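DNA helicase RecQ (Deinococcus radiodurans, PDB 2RHF) probably couples ATP hydrolysis to unwinding of duplex DNA in the 3'-5' direction, and is represented here by one of its regulatory C-terminal HRDC domains. Local coordinates at residues Ala10-Glu13 / Leu14-Glu17; Arg16-Met19 / Lys20-Gly23; Leu55-Lys58 / Arg59-Ala62. All blocks are in the same frame, centred on the assembly; numbering follows the deposited sequence.

Contact 1: residues Ala10-Glu13 / Leu14-Glu17; sequences ALRE and LRRE
Ala10 and Leu14 begin a run of four i to i+4 backbone hydrogen bonds within one helix. Leu14 N stands 2.8 Å from Ala10 O, and the run closes with Glu17 N at 3.1 Å from Glu13 O.

Water extends this ladder. Arg12 O, already holding Arg16 N, takes a second donor in a water 2.9 Å away. The same water accepts from Arg15 NE at 2.8 Å, at the edge of that guanidinium and in its plane, so the arginine is tied back to the helix it springs from. A second water donates to Glu13 OE2 at 2.7 Å and receives only a weak bond from Arg16 NH1; Glu13 and Arg16 are thus bridged loosely, without a direct salt bridge.

The helix is 4-22, the first of the all-helical HRDC domain, and its faces divide the work. Leu14 lies against Arg66 and Ile67 of helix 57-76, while Leu11 packs on Leu38 of helix 32-41. Glu17 reaches the first of these helices with its charge, in a salt bridge to Arg66.

Three arginines, Arg12, Arg15 and Arg16, follow one another along the helix. Arg12 and Arg15 run alongside each other, NE of Arg12 lying 4.1 Å from NH2 of Arg15 with the guanidinium planes 81° apart. A bend at chi3 (64°) turns the end of Arg15 so that NH1 meets Phe30 O and Asn32 OD1, and these acceptors would probably ease the closeness of like charges. Arg16 behaves differently: with CG beside its own backbone N (chi1 -68°), its extended chain runs back along the preceding turn. One face of its guanidinium therefore covers Arg12 O, offset toward the rim, and NH2 comes to 3.9 Å from Arg12 CB.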
loop_
_atom_site.group_PDB
_atom_site.type_symbol
_atom_site.label_atom_id
_atom_site.label_comp_id
_atom_site.label_asym_id
_atom_site.label_seq_id
_atom_site.Cartn_x
_atom_site.Cartn_y
_atom_site.Cartn_z
ATOM N N ALA A 10 0.480 -7.119 5.561
ATOM C CA ALA A 10 -0.024 -5.850 6.081
ATOM C C ALA A 10 -0.721 -5.070 4.983
ATOM O O ALA A 10 -1.762 -4.456 5.221
ATOM C CB ALA A 10 1.093 -5.042 6.685
ATOM N N LEU A 11 -0.162 -5.092 3.778
ATOM C CA LEU A 11 -0.781 -4.379 2.677
ATOM C C LEU A 11 -2.120 -5.005 2.264
ATOM O O LEU A 11 -3.058 -4.283 1.930
ATOM C CB LEU A 11 0.176 -4.282 1.503
ATOM C CG LEU A 11 1.381 -3.373 1.763
ATOM C CD1 LEU A 11 2.474 -3.670 0.752
ATOM C CD2 LEU A 11 0.995 -1.895 1.741
ATOM N N ARG A 12 -2.220 -6.332 2.319
ATOM C CA ARG A 12 -3.501 -6.988 2.073
ATOM C C ARG A 12 -4.525 -6.637 3.150
ATOM O O ARG A 12 -5.704 -6.428 2.854
ATOM C CB ARG A 12 -3.331 -8.504 1.996
ATOM C CG ARG A 12 -2.793 -8.975 0.666
ATOM C CD ARG A 12 -2.881 -10.493 0.478
ATOM N NE ARG A 12 -2.607 -10.795 -0.928
ATOM C CZ ARG A 12 -1.386 -10.896 -1.457
ATOM N NH1 ARG A 12 -0.309 -10.799 -0.693
ATOM N NH2 ARG A 12 -1.242 -11.116 -2.755
ATOM N N GLU A 13 -4.075 -6.574 4.405
ATOM C CA GLU A 13 -4.940 -6.184 5.517
ATOM C C GLU A 13 -5.401 -4.744 5.353
ATOM O O GLU A 13 -6.576 -4.426 5.564
ATOM C CB GLU A 13 -4.208 -6.389 6.846
ATOM C CG GLU A 13 -4.041 -7.878 7.169
ATOM C CD GLU A 13 -3.036 -8.186 8.272
ATOM O OE1 GLU A 13 -2.257 -7.303 8.687
ATOM O OE2 GLU A 13 -3.013 -9.357 8.715
ATOM N N LEU A 14 -4.487 -3.864 4.967
ATOM C CA LEU A 14 -4.847 -2.474 4.702
ATOM C C LEU A 14 -5.865 -2.407 3.569
ATOM O O LEU A 14 -6.879 -1.695 3.660
ATOM C CB LEU A 14 -3.621 -1.654 4.342
ATOM C CG LEU A 14 -3.941 -0.241 3.845
ATOM C CD1 LEU A 14 -4.669 0.597 4.896
ATOM C CD2 LEU A 14 -2.690 0.451 3.390
ATOM N N ARG A 15 -5.602 -3.128 2.488
ATOM C CA ARG A 15 -6.504 -3.102 1.344
ATOM C C ARG A 15 -7.928 -3.516 1.754
ATOM O O ARG A 15 -8.899 -2.886 1.331
ATOM C CB ARG A 15 -5.951 -3.962 0.216
ATOM C CG ARG A 15 -6.795 -3.908 -1.068
ATOM C CD ARG A 15 -6.064 -4.478 -2.253
ATOM N NE ARG A 15 -5.783 -5.903 -2.087
ATOM C CZ ARG A 15 -5.113 -6.636 -2.971
ATOM N NH1 ARG A 15 -4.658 -6.086 -4.097
ATOM N NH2 ARG A 15 -4.907 -7.914 -2.743
ATOM N N ARG A 16 -8.050 -4.529 2.618
ATOM C CA ARG A 16 -9.373 -4.929 3.120
ATOM C C ARG A 16 -10.057 -3.831 3.929
ATOM O O ARG A 16 -11.268 -3.650 3.815
ATOM C CB ARG A 16 -9.292 -6.227 3.910
ATOM C CG ARG A 16 -8.961 -7.434 3.067
ATOM C CD ARG A 16 -8.710 -8.674 3.933
ATOM N NE ARG A 16 -7.915 -9.663 3.202
ATOM C CZ ARG A 16 -6.786 -10.214 3.642
ATOM N NH1 ARG A 16 -6.298 -9.915 4.849
ATOM N NH2 ARG A 16 -6.153 -11.095 2.880
ATOM N N GLU A 17 -9.288 -3.091 4.735
ATOM C CA GLU A 17 -9.853 -1.949 5.469
ATOM C C GLU A 17 -10.371 -0.897 4.503
ATOM O O GLU A 17 -11.470 -0.359 4.671
ATOM C CB GLU A 17 -8.811 -1.317 6.389
ATOM C CG GLU A 17 -8.336 -2.235 7.490
ATOM C CD GLU A 17 -7.218 -1.650 8.343
ATOM O OE1 GLU A 17 -6.673 -0.572 8.016
ATOM O OE2 GLU A 17 -6.891 -2.300 9.367
HETATM O O HOH W 1 -6.429 -7.450 0.196
HETATM O O HOH W 2 -4.386 -11.260 7.376
#

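Contact 2: residues Arg16-Met19 / Lys20-Gly23; sequences RELM and KETG
From Arg16 to Thr22 the backbone keeps its i to i+4 bonding, and Gly23 then leaves the helix with a positive phi of 78° while its N still reaches Met19 O at 2.8 Å. This is a helix C-terminus ended by glycine, where helix 4-22 of the HRDC domain gives way to the turn before helix 26-29. The last bond is bent, its N-H...O angle being 132°, as the chain starts to peel away.

Among the side chains, Glu21 lies back along the previous turn, with CG only 3.2 Å from Glu17 O. Its side chain crosses that of Leu18 at a slant and sets OE1 3.7 Å from Leu18 CD2. Glu17 and Glu21 project from the same side one turn apart, OE1 of the former 4.9 Å from OE2 of the latter. Arg66 of helix 57-76, already bridged to Glu17, also gives NH1 to Glu21 OE1 in a salt bridge, which would probably offset the closeness of the two acids.

Leu18, the buried member of the group, rests on Tyr63 and Arg66 of that helix and on Val29 of helix 26-29. Met19, built as selenomethionine, touches Ala26 and Val29.

Thr22 marks the end of the helix with its hydroxyl. Chi1 of 61° wedges OG1 between the backbone N and the carbonyl carbon, facing back up the helix, and OG1 accepts in addition from Tyr24 N beyond the glycine. Leu18 O consequently takes two bonds from one residue, from Thr22 N at 2.9 Å and from Thr22 OG1 at 2.7 Å, the two donors approaching opposite faces of its carbonyl plane.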
loop_
_atom_site.group_PDB
_atom_site.type_symbol
_atom_site.label_atom_id
_atom_site.label_comp_id
_atom_site.label_asym_id
_atom_site.label_seq_id
_atom_site.Cartn_x
_atom_site.Cartn_y
_atom_site.Cartn_z
ATOM N N ARG A 16 -8.050 -4.529 2.618
ATOM C CA ARG A 16 -9.373 -4.929 3.120
ATOM C C ARG A 16 -10.057 -3.831 3.929
ATOM O O ARG A 16 -11.268 -3.650 3.815
ATOM C CB ARG A 16 -9.292 -6.227 3.910
ATOM C CG ARG A 16 -8.961 -7.434 3.067
ATOM C CD ARG A 16 -8.710 -8.674 3.933
ATOM N NE ARG A 16 -7.915 -9.663 3.202
ATOM C CZ ARG A 16 -6.786 -10.214 3.642
ATOM N NH1 ARG A 16 -6.298 -9.915 4.849
ATOM N NH2 ARG A 16 -6.153 -11.095 2.880
ATOM N N GLU A 17 -9.288 -3.091 4.735
ATOM C CA GLU A 17 -9.853 -1.949 5.469
ATOM C C GLU A 17 -10.371 -0.897 4.503
ATOM O O GLU A 17 -11.470 -0.359 4.671
ATOM C CB GLU A 17 -8.811 -1.317 6.389
ATOM C CG GLU A 17 -8.336 -2.235 7.490
ATOM C CD GLU A 17 -7.218 -1.650 8.343
ATOM O OE1 GLU A 17 -6.673 -0.572 8.016
ATOM O OE2 GLU A 17 -6.891 -2.300 9.367
ATOM N N LEU A 18 -9.566 -0.582 3.489
ATOM C CA LEU A 18 -9.936 0.432 2.516
ATOM C C LEU A 18 -11.155 0.014 1.699
ATOM O O LEU A 18 -12.020 0.831 1.393
ATOM C CB LEU A 18 -8.752 0.756 1.610
ATOM C CG LEU A 18 -7.538 1.372 2.330
ATOM C CD1 LEU A 18 -6.377 1.481 1.370
ATOM C CD2 LEU A 18 -7.854 2.727 2.963
HETATM N N MSE A 19 -11.237 -1.270 1.370
HETATM C CA MSE A 19 -12.425 -1.813 0.689
HETATM C C MSE A 19 -13.687 -1.579 1.528
HETATM O O MSE A 19 -14.725 -1.148 1.018
HETATM C CB MSE A 19 -12.259 -3.308 0.462
HETATM C CG MSE A 19 -11.249 -3.697 -0.607
HETATM SE SE MSE A 19 -10.846 -5.581 -0.534
HETATM C CE MSE A 19 -12.618 -6.293 -0.912
ATOM N N LYS A 20 -13.594 -1.873 2.821
ATOM C CA LYS A 20 -14.732 -1.716 3.726
ATOM C C LYS A 20 -15.146 -0.242 3.814
ATOM O O LYS A 20 -16.349 0.079 3.788
ATOM C CB LYS A 20 -14.388 -2.287 5.113
ATOM C CG LYS A 20 -15.512 -2.197 6.156
ATOM C CD LYS A 20 -15.017 -2.622 7.548
ATOM C CE LYS A 20 -16.040 -2.285 8.639
ATOM N NZ LYS A 20 -15.457 -2.312 10.019
ATOM N N GLU A 21 -14.163 0.651 3.881
ATOM C CA GLU A 21 -14.403 2.090 4.041
ATOM C C GLU A 21 -14.989 2.745 2.803
ATOM O O GLU A 21 -15.836 3.643 2.908
ATOM C CB GLU A 21 -13.113 2.795 4.443
ATOM C CG GLU A 21 -12.642 2.427 5.843
ATOM C CD GLU A 21 -11.163 2.705 6.080
ATOM O OE1 GLU A 21 -10.573 3.517 5.338
ATOM O OE2 GLU A 21 -10.594 2.108 7.024
ATOM N N THR A 22 -14.559 2.282 1.633
ATOM C CA THR A 22 -14.932 2.910 0.373
ATOM C C THR A 22 -16.066 2.199 -0.350
ATOM O O THR A 22 -16.714 2.795 -1.216
ATOM C CB THR A 22 -13.747 2.939 -0.600
ATOM O OG1 THR A 22 -13.330 1.598 -0.890
ATOM C CG2 THR A 22 -12.579 3.738 -0.036
ATOM N N GLY A 23 -16.270 0.924 -0.042
ATOM C CA GLY A 23 -17.158 0.067 -0.828
ATOM C C GLY A 23 -16.566 -0.441 -2.143
ATOM O O GLY A 23 -17.267 -1.085 -2.927
#

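Contact 3: residues Leu55-Lys58 / Arg59-Ala62; sequences LGEK and RIEA. With PO4 (phosphate ion), chain B.
Arg59 holds CG anti to its carbonyl carbon (chi1 -74°) and stays extended as far as NE, which carries its guanidinium back past Leu55 O; Glu57, bent at chi2 (64°), instead swings its carboxylate forward to Glu61.

The arginine holds a phosphate ion, probably from the crystallisation liquor, through two nearly parallel hydrogen bonds. NH1 lies 2.9 Å from phosphate O4 and NH2 2.9 Å from O1, and the phosphorus sits at the edge of the guanidinium, in its plane. Lys58, stretched out, adds NZ at 3.3 Å from O3. With an alanine in place of Arg59, Val28 O is likely to lose its guanidinium donor, and the phosphate would be left to the longer bond from Lys58.

A water, also in the guanidinium plane but round at the other side of NH1, accepts from Arg59 N and NH1 and donates to Leu55 O at 2.7 Å. It serves a first-turn N-H that Gly56, the N-cap, has no side chain to receive.

On another face, OE2 of Glu57 and OE2 of Glu61 lie 2.9 Å apart, the carboxylate planes 79° from each other. Such closeness would probably favour protonation of one of the pair. Leu55 CD2 packs on Ile60 CG1 at 3.7 Å, the side chains crossing at about a right angle.

These residues lead into and form the first turn of helix 57-76, the last helix of the HRDC domain, which Arg59 pins to helix 26-29 by NH2 to Val28 O and, weakly, by NE to Val29 O.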
loop_
_atom_site.group_PDB
_atom_site.type_symbol
_atom_site.label_atom_id
_atom_site.label_comp_id
_atom_site.label_asym_id
_atom_site.label_seq_id
_atom_site.Cartn_x
_atom_site.Cartn_y
_atom_site.Cartn_z
ATOM N N LEU A 55 0.309 2.694 -8.951
ATOM C CA LEU A 55 -0.391 3.308 -7.830
ATOM C C LEU A 55 -1.137 4.574 -8.243
ATOM O O LEU A 55 -2.349 4.616 -8.182
ATOM C CB LEU A 55 0.555 3.555 -6.646
ATOM C CG LEU A 55 -0.093 4.084 -5.372
ATOM C CD1 LEU A 55 -1.143 3.125 -4.838
ATOM C CD2 LEU A 55 0.968 4.348 -4.330
ATOM N N GLY A 56 -0.404 5.595 -8.685
ATOM C CA GLY A 56 -1.014 6.811 -9.247
ATOM C C GLY A 56 -1.381 7.861 -8.221
ATOM O O GLY A 56 -1.519 7.568 -7.031
ATOM N N GLU A 57 -1.564 9.093 -8.689
ATOM C CA GLU A 57 -1.766 10.224 -7.795
ATOM C C GLU A 57 -3.063 10.185 -6.989
ATOM O O GLU A 57 -3.079 10.582 -5.818
ATOM C CB GLU A 57 -1.653 11.550 -8.544
ATOM C CG GLU A 57 -1.776 12.774 -7.636
ATOM C CD GLU A 57 -0.650 12.890 -6.598
ATOM O OE1 GLU A 57 0.346 12.135 -6.676
ATOM O OE2 GLU A 57 -0.765 13.749 -5.699
ATOM N N LYS A 58 -4.148 9.714 -7.597
ATOM C CA LYS A 58 -5.414 9.670 -6.889
ATOM C C LYS A 58 -5.288 8.803 -5.630
ATOM O O LYS A 58 -5.747 9.182 -4.552
ATOM C CB LYS A 58 -6.523 9.152 -7.807
ATOM C CG LYS A 58 -7.913 9.247 -7.221
ATOM C CD LYS A 58 -8.961 8.750 -8.199
ATOM C CE LYS A 58 -10.353 8.986 -7.666
ATOM N NZ LYS A 58 -11.375 8.624 -8.678
ATOM N N ARG A 59 -4.664 7.645 -5.781
ATOM C CA ARG A 59 -4.508 6.712 -4.678
ATOM C C ARG A 59 -3.422 7.159 -3.699
ATOM O O ARG A 59 -3.510 6.879 -2.510
ATOM C CB ARG A 59 -4.257 5.316 -5.213
ATOM C CG ARG A 59 -5.529 4.703 -5.797
ATOM C CD ARG A 59 -5.286 3.499 -6.674
ATOM N NE ARG A 59 -6.558 3.001 -7.226
ATOM C CZ ARG A 59 -7.235 3.585 -8.224
ATOM N NH1 ARG A 59 -6.764 4.680 -8.813
ATOM N NH2 ARG A 59 -8.392 3.073 -8.629
ATOM N N ILE A 60 -2.398 7.864 -4.176
ATOM C CA ILE A 60 -1.435 8.453 -3.244
ATOM C C ILE A 60 -2.134 9.450 -2.329
ATOM O O ILE A 60 -1.929 9.448 -1.109
ATOM C CB ILE A 60 -0.244 9.078 -3.981
ATOM C CG1 ILE A 60 0.588 7.970 -4.626
ATOM C CG2 ILE A 60 0.612 9.934 -3.031
ATOM C CD1 ILE A 60 1.606 8.436 -5.608
ATOM N N GLU A 61 -2.994 10.285 -2.902
ATOM C CA GLU A 61 -3.719 11.253 -2.099
ATOM C C GLU A 61 -4.682 10.599 -1.118
ATOM O O GLU A 61 -4.731 10.974 0.054
ATOM C CB GLU A 61 -4.428 12.258 -2.992
ATOM C CG GLU A 61 -3.451 13.146 -3.735
ATOM C CD GLU A 61 -4.119 14.184 -4.603
ATOM O OE1 GLU A 61 -5.331 14.422 -4.432
ATOM O OE2 GLU A 61 -3.419 14.766 -5.454
ATOM N N ALA A 62 -5.421 9.599 -1.586
ATOM C CA ALA A 62 -6.437 8.958 -0.771
ATOM C C ALA A 62 -5.846 8.022 0.277
ATOM O O ALA A 62 -6.326 7.982 1.408
ATOM C CB ALA A 62 -7.416 8.201 -1.651
HETATM P P PO4 B . -9.466 5.678 -11.396
HETATM O O1 PO4 B . -10.047 4.660 -10.441
HETATM O O2 PO4 B . -9.643 5.205 -12.827
HETATM O O3 PO4 B . -10.173 7.021 -11.274
HETATM O O4 PO4 B . -8.004 5.927 -11.093
HETATM O O HOH W 3 -4.399 6.387 -8.410
#

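Contacts 1 and 2 are overlapping stretches of helix 4-22, sharing Arg16 and Glu17, whereas contact 3 opens helix 57-76, its centre about 16 Å from that of contact 1 and about 15 Å from that of contact 2. Contact 1 is partly buried; the other two lie at the surface. The chemistry follows position: mid-helix, contact 1 sets leucines against neighbouring helices and arginines round water and carbonyls; at a helix end, contact 2 uses a hydroxyl and a glycine; at a helix start, contact 3 gathers basic groups round an anion. Arg66 of helix 57-76 links the first two through acids, and helix 26-29 is met from all three.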